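Local coordinates for glycosyl hydrolases family 31 family protein (Aspergillus niger, PDB 6DRU) that hydrolyses xyloglucan oligosaccharides as a family 31 alpha-xylosidase, releasing alpha-xylose from the non-reducing terminal glucose, at residues T525-G530 and T534-E539; I160-S165 and G502-A507; G596-S601 and P647-S652. All coordinates share one frame; numbering follows the deposited sequence.

Contact 1 of 3, residues T525-G530 and T534-E539. With MAN (alpha-D-mannopyranose), chain E; BGC (beta-D-glucopyranose), chain G; MAN (alpha-D-mannopyranose), chain B; BGC (beta-D-glucopyranose), chain C.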
loop_
_atom_site.group_PDB
_atom_site.type_symbol
_atom_site.label_atom_id
_atom_site.label_comp_id
_atom_site.label_asym_id
_atom_site.label_seq_id
_atom_site.Cartn_x
_atom_site.Cartn_y
_atom_site.Cartn_z
ATOM N N THR A 525 -29.815 26.853 -16.390
ATOM C CA THR A 525 -31.070 27.081 -15.686
ATOM C C THR A 525 -31.540 28.530 -15.749
ATOM O O THR A 525 -32.686 28.806 -15.379
ATOM C CB THR A 525 -30.939 26.648 -14.224
ATOM O OG1 THR A 525 -29.948 27.450 -13.571
ATOM C CG2 THR A 525 -30.536 25.186 -14.139
ATOM N N VAL A 526 -30.692 29.451 -16.196
ATOM C CA VAL A 526 -31.045 30.858 -16.365
ATOM C C VAL A 526 -31.085 31.136 -17.862
ATOM O O VAL A 526 -30.044 31.122 -18.531
ATOM C CB VAL A 526 -30.053 31.784 -15.647
ATOM C CG1 VAL A 526 -30.540 33.215 -15.696
ATOM C CG2 VAL A 526 -29.861 31.336 -14.207
ATOM N N TRP A 527 -32.285 31.395 -18.390
ATOM C CA TRP A 527 -32.475 31.399 -19.840
ATOM C C TRP A 527 -31.624 32.466 -20.521
ATOM O O TRP A 527 -31.119 32.249 -21.629
ATOM C CB TRP A 527 -33.954 31.594 -20.180
ATOM C CG TRP A 527 -34.493 32.960 -19.852
ATOM C CD1 TRP A 527 -35.098 33.345 -18.693
ATOM C CD2 TRP A 527 -34.471 34.117 -20.698
ATOM N NE1 TRP A 527 -35.456 34.670 -18.763
ATOM C CE2 TRP A 527 -35.081 35.167 -19.984
ATOM C CE3 TRP A 527 -33.995 34.368 -21.989
ATOM C CZ2 TRP A 527 -35.228 36.447 -20.516
ATOM C CZ3 TRP A 527 -34.140 35.639 -22.516
ATOM C CH2 TRP A 527 -34.752 36.662 -21.781
ATOM N N TRP A 528 -31.447 33.618 -19.879
ATOM C CA TRP A 528 -30.724 34.732 -20.479
ATOM C C TRP A 528 -29.223 34.686 -20.226
ATOM O O TRP A 528 -28.502 35.553 -20.729
ATOM C CB TRP A 528 -31.284 36.066 -19.970
ATOM C CG TRP A 528 -31.300 36.190 -18.474
ATOM C CD1 TRP A 528 -32.363 35.973 -17.648
ATOM C CD2 TRP A 528 -30.202 36.553 -17.627
ATOM N NE1 TRP A 528 -31.999 36.184 -16.341
ATOM C CE2 TRP A 528 -30.677 36.540 -16.301
ATOM C CE3 TRP A 528 -28.865 36.890 -17.861
ATOM C CZ2 TRP A 528 -29.861 36.846 -15.213
ATOM C CZ3 TRP A 528 -28.058 37.194 -16.779
ATOM C CH2 TRP A 528 -28.558 37.171 -15.473
ATOM N N SER A 529 -28.741 33.709 -19.460
ATOM C CA SER A 529 -27.342 33.681 -19.049
ATOM C C SER A 529 -26.413 33.674 -20.256
ATOM O O SER A 529 -26.511 32.803 -21.126
ATOM C CB SER A 529 -27.083 32.455 -18.173
ATOM O OG SER A 529 -25.721 32.377 -17.790
ATOM N N GLY A 530 -25.515 34.656 -20.304
ATOM C CA GLY A 530 -24.501 34.736 -21.331
ATOM C C GLY A 530 -24.967 35.223 -22.684
ATOM O O GLY A 530 -24.148 35.295 -23.609
ATOM N N THR A 534 -29.633 39.758 -25.046
ATOM C CA THR A 534 -30.750 40.016 -24.147
ATOM C C THR A 534 -30.423 41.180 -23.217
ATOM O O THR A 534 -29.269 41.340 -22.803
ATOM C CB THR A 534 -31.077 38.782 -23.313
ATOM O OG1 THR A 534 -29.984 38.493 -22.433
ATOM C CG2 THR A 534 -31.338 37.583 -24.214
ATOM N N PRO A 535 -31.419 42.005 -22.885
ATOM C CA PRO A 535 -31.172 43.096 -21.929
ATOM C C PRO A 535 -30.786 42.600 -20.549
ATOM O O PRO A 535 -30.086 43.314 -19.819
ATOM C CB PRO A 535 -32.510 43.850 -21.903
ATOM C CG PRO A 535 -33.216 43.439 -23.157
ATOM C CD PRO A 535 -32.792 42.030 -23.412
ATOM N N GLU A 536 -31.220 41.395 -20.173
ATOM C CA GLU A 536 -30.913 40.874 -18.845
ATOM C C GLU A 536 -29.413 40.684 -18.666
ATOM O O GLU A 536 -28.832 41.133 -17.672
ATOM C CB GLU A 536 -31.649 39.553 -18.614
ATOM C CG GLU A 536 -33.158 39.670 -18.456
ATOM C CD GLU A 536 -33.891 39.745 -19.786
ATOM O OE1 GLU A 536 -33.225 39.880 -20.834
ATOM O OE2 GLU A 536 -35.137 39.655 -19.784
ATOM N N TYR A 537 -28.764 40.020 -19.627
ATOM C CA TYR A 537 -27.329 39.794 -19.513
ATOM C C TYR A 537 -26.522 41.042 -19.845
ATOM O O TYR A 537 -25.420 41.221 -19.313
ATOM C CB TYR A 537 -26.886 38.644 -20.419
ATOM C CG TYR A 537 -25.403 38.383 -20.314
ATOM C CD1 TYR A 537 -24.859 37.845 -19.156
ATOM C CD2 TYR A 537 -24.544 38.709 -21.354
ATOM C CE1 TYR A 537 -23.505 37.619 -19.044
ATOM C CE2 TYR A 537 -23.186 38.487 -21.251
ATOM C CZ TYR A 537 -22.674 37.942 -20.093
ATOM O OH TYR A 537 -21.324 37.716 -19.980
ATOM N N ARG A 538 -27.036 41.903 -20.724
ATOM C CA ARG A 538 -26.364 43.171 -20.985
ATOM C C ARG A 538 -26.203 43.980 -19.703
ATOM O O ARG A 538 -25.180 44.644 -19.502
ATOM C CB ARG A 538 -27.133 43.967 -22.037
ATOM C CG ARG A 538 -26.892 43.506 -23.461
ATOM C CD ARG A 538 -27.962 44.038 -24.392
ATOM N NE ARG A 538 -27.556 43.963 -25.790
ATOM C CZ ARG A 538 -28.296 44.394 -26.806
ATOM N NH1 ARG A 538 -29.486 44.929 -26.576
ATOM N NH2 ARG A 538 -27.846 44.291 -28.049
ATOM N N GLU A 539 -27.207 43.936 -18.825
ATOM C CA GLU A 539 -27.090 44.603 -17.531
ATOM C C GLU A 539 -25.993 43.966 -16.687
ATOM O O GLU A 539 -25.147 44.664 -16.116
ATOM C CB GLU A 539 -28.429 44.556 -16.795
ATOM C CG GLU A 539 -28.416 45.243 -15.439
ATOM C CD GLU A 539 -29.639 44.913 -14.607
ATOM O OE1 GLU A 539 -30.395 43.998 -14.998
ATOM O OE2 GLU A 539 -29.846 45.567 -13.562
HETATM C C1 MAN E . -30.902 29.399 -8.349
HETATM C C2 MAN E . -31.306 28.358 -9.368
HETATM C C3 MAN E . -30.065 27.753 -9.989
HETATM C C4 MAN E . -29.185 28.862 -10.520
HETATM C C5 MAN E . -28.917 29.841 -9.396
HETATM C C6 MAN E . -27.995 30.943 -9.869
HETATM O O2 MAN E . -32.074 28.974 -10.372
HETATM O O3 MAN E . -30.431 26.886 -11.037
HETATM O O4 MAN E . -27.972 28.323 -10.992
HETATM O O5 MAN E . -30.133 30.404 -8.964
HETATM O O6 MAN E . -27.519 31.661 -8.751
HETATM C C2 BGC G . -39.044 36.904 -22.203
HETATM C C3 BGC G . -38.785 36.022 -20.987
HETATM C C4 BGC G . -39.169 34.575 -21.272
HETATM C C5 BGC G . -38.564 34.098 -22.586
HETATM C C6 BGC G . -39.010 32.676 -22.909
HETATM C C1 BGC G . -38.446 36.287 -23.462
HETATM O O2 BGC G . -38.469 38.197 -21.985
HETATM O O3 BGC G . -39.545 36.509 -19.875
HETATM O O4 BGC G . -38.708 33.741 -20.203
HETATM O O5 BGC G . -38.965 34.972 -23.639
HETATM O O6 BGC G . -37.859 31.857 -23.142
HETATM C C1 MAN B . -33.479 28.951 -10.558
HETATM C C2 MAN B . -33.699 29.173 -12.041
HETATM C C3 MAN B . -33.551 30.636 -12.421
HETATM C C4 MAN B . -34.168 31.565 -11.393
HETATM C C5 MAN B . -33.801 31.112 -9.999
HETATM C C6 MAN B . -34.416 32.037 -8.973
HETATM O O2 MAN B . -34.979 28.711 -12.405
HETATM O O3 MAN B . -34.182 30.843 -13.662
HETATM O O4 MAN B . -33.692 32.875 -11.597
HETATM O O5 MAN B . -34.293 29.811 -9.805
HETATM O O6 MAN B . -34.835 31.280 -7.859
HETATM C C2 BGC C . -37.710 36.859 -28.028
HETATM C C3 BGC C . -38.453 36.730 -26.742
HETATM C C4 BGC C . -37.598 37.237 -25.569
HETATM C C5 BGC C . -37.008 38.582 -25.891
HETATM C C6 BGC C . -36.105 39.030 -24.746
HETATM C C1 BGC C . -37.161 38.260 -28.160
HETATM O O1 BGC C . -36.495 38.397 -29.374
HETATM O O2 BGC C . -38.610 36.591 -29.126
HETATM O O3 BGC C . -38.776 35.401 -26.533
HETATM O O4 BGC C . -38.410 37.350 -24.421
HETATM O O5 BGC C . -36.253 38.507 -27.085
HETATM O O6 BGC C . -34.829 38.446 -24.886
#
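Glu-536 lays its CB over one face of the Trp-528 indole, 3.5 Å from the centroid of the five-membered ring and 19° off its normal, a CH-pi contact. A bend at chi2 (82°) turns the carboxylate on to the next indole, where OE2 meets Trp-527 CZ2 at the ring edge, 3.3 Å away, the two planes 77° apart. Trp-528 CE3 rests against Tyr-537 CB (3.7 Å), and the Tyr-537 ring receives Gly-530 CA over its centre, 3.6 Å from the centroid. In this way a loop that follows strand 513-514 of the TIM-barrel domain folds back on the start of helix 535-548. Val-526 to Ser-529 make a type I turn in it; Thr-534 is the helix N-cap, its OG1 accepting a weak bond from Tyr-537 N (3.4 Å) and also hydrogen-bonded to Asn-531 O. One beta-D-glucopyranose (chain G) sets O4 over the Trp-527 face opposite Trp-528 CB; another (chain C) brings O6 to the ring edge, 3.6 Å from Trp-527 CH2. Mannose O3 of chain E donates to Thr-525 OG1 (2.6 Å), and mannose O3 of chain B to Thr-525 O. Further out, Trp-492 meets the Trp-528 ring, and Tyr-537 OH is hydrogen-bonded to Gly-518 O.

Contact 2 of 3, residues I160-S165 and G502-A507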
loop_
_atom_site.group_PDB
_atom_site.type_symbol
_atom_site.label_atom_id
_atom_site.label_comp_id
_atom_site.label_asym_id
_atom_site.label_seq_id
_atom_site.Cartn_x
_atom_site.Cartn_y
_atom_site.Cartn_z
ATOM N N ILE A 160 -14.245 35.354 3.388
ATOM C CA ILE A 160 -12.864 35.736 3.649
ATOM C C ILE A 160 -12.359 35.200 4.982
ATOM O O ILE A 160 -11.136 35.143 5.181
ATOM C CB ILE A 160 -12.669 37.266 3.580
ATOM C CG1 ILE A 160 -13.635 37.979 4.526
ATOM C CG2 ILE A 160 -12.814 37.764 2.148
ATOM C CD1 ILE A 160 -13.368 39.459 4.648
ATOM N N ASN A 161 -13.248 34.819 5.897
ATOM C CA ASN A 161 -12.874 34.128 7.126
ATOM C C ASN A 161 -13.035 32.632 6.886
ATOM O O ASN A 161 -14.159 32.129 6.779
ATOM C CB ASN A 161 -13.733 34.593 8.301
ATOM C CG ASN A 161 -13.379 33.888 9.598
ATOM O OD1 ASN A 161 -12.292 33.329 9.740
ATOM N ND2 ASN A 161 -14.302 33.912 10.552
ATOM N N LYS A 162 -11.912 31.922 6.801
ATOM C CA LYS A 162 -11.914 30.499 6.492
ATOM C C LYS A 162 -12.024 29.620 7.734
ATOM O O LYS A 162 -11.911 28.396 7.619
ATOM C CB LYS A 162 -10.654 30.133 5.703
ATOM C CG LYS A 162 -10.488 30.912 4.404
ATOM C CD LYS A 162 -11.617 30.616 3.423
ATOM C CE LYS A 162 -11.581 31.556 2.224
ATOM N NZ LYS A 162 -10.655 31.088 1.155
ATOM N N LYS A 163 -12.241 30.212 8.907
ATOM C CA LYS A 163 -12.383 29.428 10.126
ATOM C C LYS A 163 -13.577 28.487 10.019
ATOM O O LYS A 163 -14.632 28.851 9.493
ATOM C CB LYS A 163 -12.547 30.355 11.331
ATOM C CG LYS A 163 -12.749 29.642 12.660
ATOM C CD LYS A 163 -11.424 29.412 13.363
ATOM C CE LYS A 163 -11.614 28.667 14.671
ATOM N NZ LYS A 163 -10.313 28.242 15.259
ATOM N N GLY A 164 -13.405 27.269 10.524
ATOM C CA GLY A 164 -14.446 26.266 10.450
ATOM C C GLY A 164 -14.533 25.531 9.132
ATOM O O GLY A 164 -15.486 24.770 8.930
ATOM N N SER A 165 -13.575 25.732 8.230
ATOM C CA SER A 165 -13.575 25.096 6.922
ATOM C C SER A 165 -12.436 24.091 6.819
ATOM O O SER A 165 -11.380 24.254 7.436
ATOM C CB SER A 165 -13.436 26.133 5.799
ATOM O OG SER A 165 -14.554 26.999 5.757
ATOM N N GLY A 502 -10.718 36.825 -4.708
ATOM C CA GLY A 502 -9.563 37.681 -4.909
ATOM C C GLY A 502 -9.017 38.258 -3.619
ATOM O O GLY A 502 -7.821 38.549 -3.522
ATOM N N LEU A 503 -9.879 38.442 -2.617
ATOM C CA LEU A 503 -9.405 38.917 -1.321
ATOM C C LEU A 503 -8.641 37.826 -0.583
ATOM O O LEU A 503 -7.667 38.111 0.123
ATOM C CB LEU A 503 -10.580 39.422 -0.485
ATOM C CG LEU A 503 -11.320 40.609 -1.104
ATOM C CD1 LEU A 503 -12.532 40.996 -0.270
ATOM C CD2 LEU A 503 -10.369 41.782 -1.274
ATOM N N SER A 504 -9.069 36.570 -0.732
ATOM C CA SER A 504 -8.321 35.465 -0.143
ATOM C C SER A 504 -6.966 35.295 -0.817
ATOM O O SER A 504 -5.971 34.976 -0.155
ATOM C CB SER A 504 -9.132 34.171 -0.238
ATOM O OG SER A 504 -10.330 34.259 0.514
ATOM N N ALA A 505 -6.908 35.505 -2.135
ATOM C CA ALA A 505 -5.636 35.429 -2.845
ATOM C C ALA A 505 -4.665 36.496 -2.356
ATOM O O ALA A 505 -3.452 36.261 -2.293
ATOM C CB ALA A 505 -5.867 35.560 -4.350
ATOM N N ALA A 506 -5.179 37.678 -2.010
ATOM C CA ALA A 506 -4.312 38.738 -1.507
ATOM C C ALA A 506 -3.667 38.338 -0.187
ATOM O O ALA A 506 -2.485 38.622 0.046
ATOM C CB ALA A 506 -5.104 40.036 -1.353
ATOM N N ALA A 507 -4.424 37.675 0.690
ATOM C CA ALA A 507 -3.867 37.220 1.959
ATOM C C ALA A 507 -2.892 36.065 1.780
ATOM O O ALA A 507 -2.068 35.823 2.670
ATOM C CB ALA A 507 -4.989 36.813 2.914
HETATM O O HOH W 1 -9.677 35.315 3.053
#
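Ile-160 and Leu-503 form the tight, apolar part of this buried contact: the CG2 methyl of Ile-160 comes to 3.8 Å from Leu-503 CB, with Leu-503 CD1 close behind at 4.0 Å from the same methyl. With CG1 of Ile-160 between the backbone N and the carbonyl carbon (chi1 55°), CG2 is the branch left facing helix 492-508. Thr-639 and Thr-640 of helix 637-640 also touch the isoleucine. The polar side is joined indirectly, through water, rather than by close packing. A water donates to Ile-160 O (2.6 Å) and is hydrogen-bonded to Ser-504 OG (2.8 Å). Ser-504 OG has a second partner in Ala-500 O, one turn back on its own helix. Lys-162, bent at chi2 and chi4, brings NZ to 3.3 Å from Ser-504 OG, and makes a long, weak ion pair with Asp-157. Within the loop, Asn-161 OD1 accepts from Lys-163 N (3.2 Å), an Asx turn. The helix therefore meets the loop between strands 149-151 and 166-168 through one isoleucine methyl, a bridging water and the nearby lysine: direct apolar contact is small, and the polar groups are met largely by water and by partners such as Ala-500.

Contact 3 of 3, residues G596-S601 and P647-S652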
loop_
_atom_site.group_PDB
_atom_site.type_symbol
_atom_site.label_atom_id
_atom_site.label_comp_id
_atom_site.label_asym_id
_atom_site.label_seq_id
_atom_site.Cartn_x
_atom_site.Cartn_y
_atom_site.Cartn_z
ATOM N N GLY A 596 -3.777 54.845 -14.859
ATOM C CA GLY A 596 -2.500 54.193 -15.109
ATOM C C GLY A 596 -1.427 54.560 -14.101
ATOM O O GLY A 596 -0.664 53.701 -13.654
ATOM N N ALA A 597 -1.347 55.842 -13.736
ATOM C CA ALA A 597 -0.368 56.261 -12.738
ATOM C C ALA A 597 -0.659 55.625 -11.385
ATOM O O ALA A 597 0.260 55.190 -10.681
ATOM C CB ALA A 597 -0.348 57.785 -12.625
ATOM N N TYR A 598 -1.937 55.569 -11.004
ATOM C CA TYR A 598 -2.317 54.924 -9.751
ATOM C C TYR A 598 -2.018 53.431 -9.788
ATOM O O TYR A 598 -1.535 52.861 -8.803
ATOM C CB TYR A 598 -3.800 55.172 -9.482
ATOM C CG TYR A 598 -4.293 54.711 -8.132
ATOM C CD1 TYR A 598 -3.961 55.404 -6.975
ATOM C CD2 TYR A 598 -5.113 53.597 -8.017
ATOM C CE1 TYR A 598 -4.421 54.991 -5.740
ATOM C CE2 TYR A 598 -5.578 53.177 -6.788
ATOM C CZ TYR A 598 -5.230 53.878 -5.653
ATOM O OH TYR A 598 -5.693 53.463 -4.426
ATOM N N LEU A 599 -2.296 52.780 -10.921
ATOM C CA LEU A 599 -2.038 51.349 -11.045
ATOM C C LEU A 599 -0.547 51.050 -10.976
ATOM O O LEU A 599 -0.113 50.172 -10.219
ATOM C CB LEU A 599 -2.626 50.820 -12.351
ATOM C CG LEU A 599 -4.146 50.695 -12.404
ATOM C CD1 LEU A 599 -4.612 50.518 -13.840
ATOM C CD2 LEU A 599 -4.606 49.534 -11.539
ATOM N N LYS A 600 0.255 51.761 -11.769
ATOM C CA LYS A 600 1.689 51.496 -11.784
ATOM C C LYS A 600 2.322 51.810 -10.432
ATOM O O LYS A 600 3.324 51.191 -10.055
ATOM C CB LYS A 600 2.349 52.300 -12.908
ATOM C CG LYS A 600 3.869 52.283 -12.903
ATOM C CD LYS A 600 4.450 53.299 -13.878
ATOM C CE LYS A 600 5.833 52.876 -14.349
ATOM N NZ LYS A 600 6.218 53.537 -15.628
ATOM N N SER A 601 1.732 52.738 -9.675
ATOM C CA SER A 601 2.273 53.075 -8.362
ATOM C C SER A 601 1.966 51.992 -7.333
ATOM O O SER A 601 2.837 51.623 -6.536
ATOM C CB SER A 601 1.721 54.422 -7.902
ATOM O OG SER A 601 2.338 54.835 -6.697
ATOM N N PRO A 647 -4.394 52.242 -1.865
ATOM C CA PRO A 647 -4.577 52.896 -0.562
ATOM C C PRO A 647 -5.698 53.921 -0.515
ATOM O O PRO A 647 -6.066 54.349 0.587
ATOM C CB PRO A 647 -3.217 53.567 -0.323
ATOM C CG PRO A 647 -2.717 53.866 -1.690
ATOM C CD PRO A 647 -3.197 52.734 -2.569
ATOM N N ARG A 648 -6.266 54.320 -1.651
ATOM C CA ARG A 648 -7.205 55.434 -1.671
ATOM C C ARG A 648 -8.611 55.074 -2.131
ATOM O O ARG A 648 -9.560 55.738 -1.712
ATOM C CB ARG A 648 -6.674 56.565 -2.567
ATOM C CG ARG A 648 -5.278 57.046 -2.203
ATOM C CD ARG A 648 -5.311 58.021 -1.035
ATOM N NE ARG A 648 -3.972 58.349 -0.551
ATOM C CZ ARG A 648 -3.365 59.514 -0.761
ATOM N NH1 ARG A 648 -3.980 60.470 -1.443
ATOM N NH2 ARG A 648 -2.146 59.727 -0.282
ATOM N N LEU A 649 -8.781 54.047 -2.958
ATOM C CA LEU A 649 -10.080 53.735 -3.539
ATOM C C LEU A 649 -10.780 52.642 -2.742
ATOM O O LEU A 649 -10.156 51.655 -2.346
ATOM C CB LEU A 649 -9.928 53.297 -4.997
ATOM C CG LEU A 649 -9.466 54.375 -5.979
ATOM C CD1 LEU A 649 -9.278 53.789 -7.366
ATOM C CD2 LEU A 649 -10.462 55.521 -6.016
ATOM N N LEU A 650 -12.079 52.826 -2.508
ATOM C CA LEU A 650 -12.931 51.810 -1.901
ATOM C C LEU A 650 -13.988 51.404 -2.919
ATOM O O LEU A 650 -14.786 52.240 -3.354
ATOM C CB LEU A 650 -13.585 52.326 -0.619
ATOM C CG LEU A 650 -14.624 51.398 0.012
ATOM C CD1 LEU A 650 -13.942 50.335 0.859
ATOM C CD2 LEU A 650 -15.630 52.181 0.841
ATOM N N VAL A 651 -14.005 50.122 -3.280
ATOM C CA VAL A 651 -14.841 49.612 -4.361
ATOM C C VAL A 651 -15.871 48.648 -3.789
ATOM O O VAL A 651 -15.585 47.914 -2.837
ATOM C CB VAL A 651 -13.984 48.923 -5.445
ATOM C CG1 VAL A 651 -14.844 48.481 -6.621
ATOM C CG2 VAL A 651 -12.867 49.849 -5.910
ATOM N N SER A 652 -17.071 48.658 -4.371
ATOM C CA SER A 652 -18.134 47.727 -3.993
ATOM C C SER A 652 -19.023 47.507 -5.210
ATOM O O SER A 652 -19.847 48.368 -5.554
ATOM C CB SER A 652 -18.947 48.240 -2.809
ATOM O OG SER A 652 -20.024 47.367 -2.516
#
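Helix 596-609 and the start of strand 649-651 keep their backbones apart, the nearest CA atoms, those of Tyr-598 and Arg-648, being 9.5 Å from each other, and the tyrosine side chain spans the distance. CG of Tyr-598 lies opposite the backbone N across the CA-CB bond (chi1 -173°), which extends the phenol away from the helix to end among Pro-647, Arg-648 and Leu-649. Its OH accepts a nearly straight bond from Arg-648 N, 3.0 Å with 162° at the hydrogen, and a weak, more bent one from Leu-649 N at 3.5 Å. The same oxygen is hydrogen-bonded to Phe-645 O, so one phenol oxygen serves three backbone groups, one of them weakly; since a carbonyl can only accept, the phenol proton goes to Phe-645. Arg-648 N lies at the ring edge, near its plane. Apolar contacts steady the ring: Pro-647 CD is 3.9 Å from Tyr-598 CZ, and Leu-649 runs past in the opposite direction, its CD1 3.8 Å from Tyr-598 CE2. Arg-648 sets CB 3.7 Å from Tyr-598 OH, then a bend at chi2 carries the guanidinium off. Leu-712 of helix 709-712 touches Tyr-598, Arg-648 and Leu-649 alike. Strands 643-645 and 649-651 are antiparallel neighbours joined by a short turn, a beta-hairpin, and Tyr-598 plugs into its bend, fastening a helix to the antiparallel sheet of the GH31 C-terminal domain.

Overall arrangement
The three contacts use separate elements and do not touch; contacts 2 and 3 come nearest, about 8 Å between their closest atoms. Contact 2 is the core one, its centre about 12 Å from the centre of the chain, whereas contacts 1 and 3 are partly buried, their centres about 29 and 20 Å from it. Contact 1 is local, linking a loop to the helix that soon follows it, and relies on aromatic faces at a sugar-lined surface. Contacts 2 and 3 join more distant parts of the chain: contact 2 by an isoleucine methyl and a water relay between loop and barrel-domain helix, contact 3 by direct hydrogen bonds from backbone to a single phenol, between a helix and the C-terminal sheet.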